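Local coordinates for protein xylulokinase (Brucella ovis, PDB 5VM1) that probably phosphorylates D-xylulose to D-xylulose 5-phosphate at the expense of ATP, as a kinase of the FGGY family, at residues D108-R113 / L141-R146; A116-D121 / N130-G135. All coordinates share one frame; numbering follows the deposited sequence.

Interaction 1 of 2, residues D108-R113 / L141-R146; sequences DTRSYR and LVWVAR
A cation-pi contact between R110 and W143 joins the turn before helix 112-120 to helix 137-147 in the N-terminal FGGY domain. T109 to Y112 form a type I beta turn, with S111 at the N-cap position of the helix, though its side chain makes no capping bond. R110 lies with its aliphatic part over one face of the indole. Its CD is 3.3 Å from the centroid of the W143 six-membered ring and close to the ring normal, a CH-pi contact. The guanidinium does not lie flat on the ring. The two planes are 79° apart, and the guanidinium turns an edge to the ring, with R110 NH1 3.3 Å from W143 CZ3. R110 CZ is 4.5 Å from the same centroid, still over the face. The bend at chi3 (77°) turns the guanidinium back toward D108.

D108 meets the NE-NH2 edge of the same guanidinium. R110 grips it side-on: R110 NH2 bonds D108 OD2 at 3.0 Å, and NE bonds OD2 and, weakly, OD1. NH2 and NE reach OD2 from the same face of the carboxylate. D108 OD1 also accepts from the backbone N of R110 at 2.8 Å, closing an Asx turn. One carboxylate therefore fixes both the backbone and the side chain of R110. E50 adds a second salt bridge to R110 NH2. W48 makes a further cation-pi contact with R110, and its ring meets that of W143 nearly at a right angle. S111 OG packs 3.7 Å from W143 CB.

Interaction 2 of 2, residues A116-D121 / N130-G135; sequences AELDAD and NIVFPG
V132, D119 and L118 carry this contact, with V132 and D119 burying the most surface. It sets the last turn of helix 112-120 against loop 130-135, which is extended from N130 to F133. D119 reaches across to the loop backbone. The N-H of V132 points almost straight at D119 OD1, at 2.8 Å and 166°. This oxygen sits too close to another atom of the model, so the details of its bonds are doubtful. CG of D119 stands opposite its own backbone N (chi1 -165°), which carries the carboxylate out to the loop. R125 of the next helix forms a salt bridge with D119 OD1, so this oxygen appears to serve both a loop amide and a charged side chain.

V132 supplies the apolar half and points its side chain at the helix. Its two methyls divide the work. V132 CG1 meets L118 CB at 3.9 Å, and V132 CG2 rests against D119 CA at 3.8 Å. The contact thus pairs a probable backbone-to-carboxylate bond with a small buried apolar patch.

Three helices meet around it. F124 of helix 122-128 touches both L118 and V132. From helix 137-147, A138 and V142 pack on L118, and P139 packs on V132. Loop 130-135 follows helix 122-128, lies against helix 112-120 here and leads into helix 137-147.

How the interactions relate
The centres of the two interactions are 11 Å apart, on the same side of the chain's centre and within the N-terminal FGGY domain. Both use helix 112-120: interaction 1 at its start, interaction 2 near its end. Along the chain the order is 108-113, 116-121, 130-135, 141-146, so interaction 2 falls between the two halves of interaction 1. They also touch directly. R146 NH2 and E117 OE1 form a salt bridge of 2.8 Å, and P134 CB packs against the turn at T109 and S111. Together they pack helices 112-120 and 137-147, the turn before the first and the loop before the second against one another. The N130 and S111 side chains lie about 8 and 10 Å from that of H88, a predicted substrate-binding residue.

Interaction 1 of 2, residues D108-R113 / L141-R146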
# COMPACT_ATOMS: atom_id res chain seq x y z
N ASP A 108 12.64 3.93 -4.14
CA ASP A 108 13.76 4.58 -4.79
C ASP A 108 13.46 6.07 -4.97
O ASP A 108 12.34 6.45 -5.29
CB ASP A 108 14.01 3.92 -6.14
CG ASP A 108 15.26 4.40 -6.83
OD1 ASP A 108 15.31 5.56 -7.30
OD2 ASP A 108 16.20 3.58 -6.91
N THR A 109 14.46 6.92 -4.71
CA THR A 109 14.31 8.37 -4.85
C THR A 109 15.34 8.99 -5.80
O THR A 109 15.51 10.21 -5.80
CB THR A 109 14.37 9.08 -3.49
OG1 THR A 109 15.63 8.81 -2.85
CG2 THR A 109 13.23 8.66 -2.59
N ARG A 110 16.01 8.18 -6.63
CA ARG A 110 17.02 8.73 -7.52
C ARG A 110 16.43 9.67 -8.59
O ARG A 110 17.18 10.43 -9.20
CB ARG A 110 17.79 7.61 -8.21
CG ARG A 110 17.15 7.15 -9.51
CD ARG A 110 17.86 5.99 -10.13
NE ARG A 110 17.56 4.72 -9.48
CZ ARG A 110 18.06 3.55 -9.88
NH1 ARG A 110 18.89 3.51 -10.92
NH2 ARG A 110 17.75 2.44 -9.24
N SER A 111 15.11 9.62 -8.82
CA SER A 111 14.41 10.38 -9.86
C SER A 111 13.78 11.66 -9.33
O SER A 111 12.87 12.21 -9.97
CB SER A 111 13.29 9.56 -10.53
OG SER A 111 13.62 8.22 -10.78
N TYR A 112 14.28 12.19 -8.21
CA TYR A 112 13.61 13.33 -7.60
C TYR A 112 13.52 14.51 -8.56
O TYR A 112 12.49 15.18 -8.60
CB TYR A 112 14.32 13.70 -6.30
CG TYR A 112 15.75 14.11 -6.45
CD1 TYR A 112 16.75 13.16 -6.56
CD2 TYR A 112 16.11 15.46 -6.45
CE1 TYR A 112 18.09 13.53 -6.68
CE2 TYR A 112 17.44 15.85 -6.57
CZ TYR A 112 18.42 14.87 -6.68
OH TYR A 112 19.74 15.22 -6.80
N ARG A 113 14.57 14.74 -9.36
CA ARG A 113 14.55 15.82 -10.36
C ARG A 113 13.50 15.57 -11.44
O ARG A 113 12.78 16.48 -11.85
CB ARG A 113 15.93 16.00 -10.98
CG ARG A 113 16.90 16.79 -10.08
CD ARG A 113 18.33 16.80 -10.64
NE ARG A 113 19.08 15.59 -10.31
CZ ARG A 113 20.24 15.58 -9.67
NH1 ARG A 113 20.80 16.73 -9.29
NH2 ARG A 113 20.85 14.42 -9.40
N LEU A 141 11.35 6.47 -15.60
CA LEU A 141 11.67 6.24 -17.00
C LEU A 141 12.29 7.46 -17.67
O LEU A 141 13.06 7.31 -18.63
CB LEU A 141 10.46 5.77 -17.78
CG LEU A 141 10.71 4.26 -17.73
CD1 LEU A 141 9.98 3.53 -16.58
CD2 LEU A 141 10.64 3.60 -19.10
N VAL A 142 11.98 8.67 -17.19
CA VAL A 142 12.74 9.81 -17.65
C VAL A 142 14.18 9.70 -17.16
O VAL A 142 15.13 9.95 -17.91
CB VAL A 142 12.06 11.11 -17.21
CG1 VAL A 142 12.81 12.34 -17.79
CG2 VAL A 142 10.56 11.10 -17.58
N TRP A 143 14.36 9.25 -15.91
CA TRP A 143 15.69 9.01 -15.36
C TRP A 143 16.50 8.10 -16.26
O TRP A 143 17.65 8.40 -16.58
CB TRP A 143 15.62 8.41 -13.93
CG TRP A 143 16.99 8.39 -13.30
CD1 TRP A 143 17.58 9.42 -12.61
CD2 TRP A 143 17.96 7.32 -13.32
NE1 TRP A 143 18.85 9.07 -12.23
CE2 TRP A 143 19.11 7.79 -12.65
CE3 TRP A 143 17.97 6.02 -13.85
CZ2 TRP A 143 20.25 7.00 -12.47
CZ3 TRP A 143 19.11 5.25 -13.68
CH2 TRP A 143 20.24 5.74 -12.99
N VAL A 144 15.90 6.97 -16.66
CA VAL A 144 16.58 5.98 -17.50
C VAL A 144 16.93 6.57 -18.86
O VAL A 144 18.03 6.36 -19.37
CB VAL A 144 15.71 4.71 -17.63
CG1 VAL A 144 16.37 3.66 -18.53
CG2 VAL A 144 15.42 4.10 -16.27
N ALA A 145 16.02 7.35 -19.45
CA ALA A 145 16.29 7.96 -20.75
C ALA A 145 17.50 8.89 -20.71
O ALA A 145 18.19 9.05 -21.72
CB ALA A 145 15.04 8.68 -21.27
N ARG A 146 17.77 9.50 -19.56
CA ARG A 146 18.83 10.49 -19.45
C ARG A 146 20.15 9.94 -18.95
O ARG A 146 21.21 10.41 -19.39
CB ARG A 146 18.41 11.60 -18.48
CG ARG A 146 17.21 12.38 -18.90
CD ARG A 146 16.87 13.44 -17.88
NE ARG A 146 15.74 14.22 -18.35
CZ ARG A 146 15.10 15.14 -17.65
NH1 ARG A 146 15.45 15.42 -16.40
NH2 ARG A 146 14.09 15.78 -18.22

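Interaction 2 of 2, residues A116-D121 / N130-G135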
# COMPACT_ATOMS: atom_id res chain seq x y z
N ALA A 116 10.03 16.02 -10.06
CA ALA A 116 9.71 17.42 -9.86
C ALA A 116 9.29 18.04 -11.17
O ALA A 116 8.31 18.79 -11.24
CB ALA A 116 10.89 18.15 -9.25
N GLU A 117 9.99 17.68 -12.26
CA GLU A 117 9.63 18.21 -13.56
C GLU A 117 8.25 17.72 -13.99
O GLU A 117 7.42 18.51 -14.45
CB GLU A 117 10.69 17.85 -14.60
CG GLU A 117 12.02 18.57 -14.45
CD GLU A 117 13.03 18.09 -15.46
OE1 GLU A 117 12.63 17.27 -16.30
OE2 GLU A 117 14.20 18.52 -15.43
N LEU A 118 7.96 16.42 -13.80
CA LEU A 118 6.65 15.92 -14.22
C LEU A 118 5.53 16.48 -13.34
O LEU A 118 4.46 16.85 -13.84
CB LEU A 118 6.66 14.39 -14.23
CG LEU A 118 7.59 13.71 -15.23
CD1 LEU A 118 7.45 12.18 -15.12
CD2 LEU A 118 7.32 14.18 -16.65
N ASP A 119 5.76 16.58 -12.03
CA ASP A 119 4.70 17.09 -11.15
C ASP A 119 4.31 18.52 -11.51
O ASP A 119 3.15 18.90 -11.31
CB ASP A 119 5.13 17.01 -9.68
CG ASP A 119 3.95 17.16 -8.72
OD1 ASP A 119 3.10 16.25 -8.66
OD2 ASP A 119 3.84 18.21 -8.06
N ALA A 120 5.25 19.31 -12.03
CA ALA A 120 4.99 20.71 -12.36
C ALA A 120 4.22 20.87 -13.67
O ALA A 120 3.68 21.95 -13.94
CB ALA A 120 6.29 21.49 -12.42
N ASP A 121 4.13 19.83 -14.46
CA ASP A 121 3.34 19.78 -15.67
C ASP A 121 1.91 19.50 -15.25
O ASP A 121 1.60 18.40 -14.77
CB ASP A 121 3.91 18.69 -16.58
CG ASP A 121 3.28 18.67 -17.95
OD1 ASP A 121 2.12 19.13 -18.11
OD2 ASP A 121 3.95 18.16 -18.88
N ASN A 130 -2.95 12.55 -9.02
CA ASN A 130 -1.97 12.34 -7.97
C ASN A 130 -0.72 13.19 -8.19
O ASN A 130 -0.38 13.57 -9.31
CB ASN A 130 -1.55 10.85 -7.85
CG ASN A 130 -2.73 9.93 -7.55
OD1 ASN A 130 -3.19 9.86 -6.42
ND2 ASN A 130 -3.20 9.18 -8.56
N ILE A 131 -0.03 13.46 -7.09
CA ILE A 131 1.31 14.01 -7.15
C ILE A 131 2.25 12.99 -7.79
O ILE A 131 2.09 11.78 -7.62
CB ILE A 131 1.77 14.38 -5.73
CG1 ILE A 131 0.94 15.54 -5.17
CG2 ILE A 131 3.28 14.68 -5.69
CD1 ILE A 131 1.16 15.82 -3.69
N VAL A 132 3.22 13.48 -8.56
CA VAL A 132 4.24 12.62 -9.17
C VAL A 132 5.41 12.57 -8.19
O VAL A 132 6.24 13.48 -8.14
CB VAL A 132 4.67 13.12 -10.55
CG1 VAL A 132 5.49 12.06 -11.28
CG2 VAL A 132 3.47 13.54 -11.37
N PHE A 133 5.46 11.52 -7.40
CA PHE A 133 6.61 11.29 -6.54
C PHE A 133 7.69 10.48 -7.26
O PHE A 133 7.41 9.78 -8.24
CB PHE A 133 6.18 10.59 -5.26
CG PHE A 133 5.41 11.46 -4.34
CD1 PHE A 133 6.08 12.40 -3.58
CD2 PHE A 133 4.03 11.36 -4.23
CE1 PHE A 133 5.38 13.22 -2.72
CE2 PHE A 133 3.33 12.18 -3.37
CZ PHE A 133 4.00 13.11 -2.62
N PRO A 134 8.95 10.60 -6.81
CA PRO A 134 10.05 9.89 -7.50
C PRO A 134 9.94 8.40 -7.47
O PRO A 134 10.62 7.74 -8.27
CB PRO A 134 11.29 10.35 -6.74
CG PRO A 134 10.81 10.81 -5.45
CD PRO A 134 9.41 11.32 -5.62
N GLY A 135 9.13 7.83 -6.57
CA GLY A 135 8.92 6.40 -6.47
C GLY A 135 7.88 5.83 -7.41
O GLY A 135 7.75 4.61 -7.53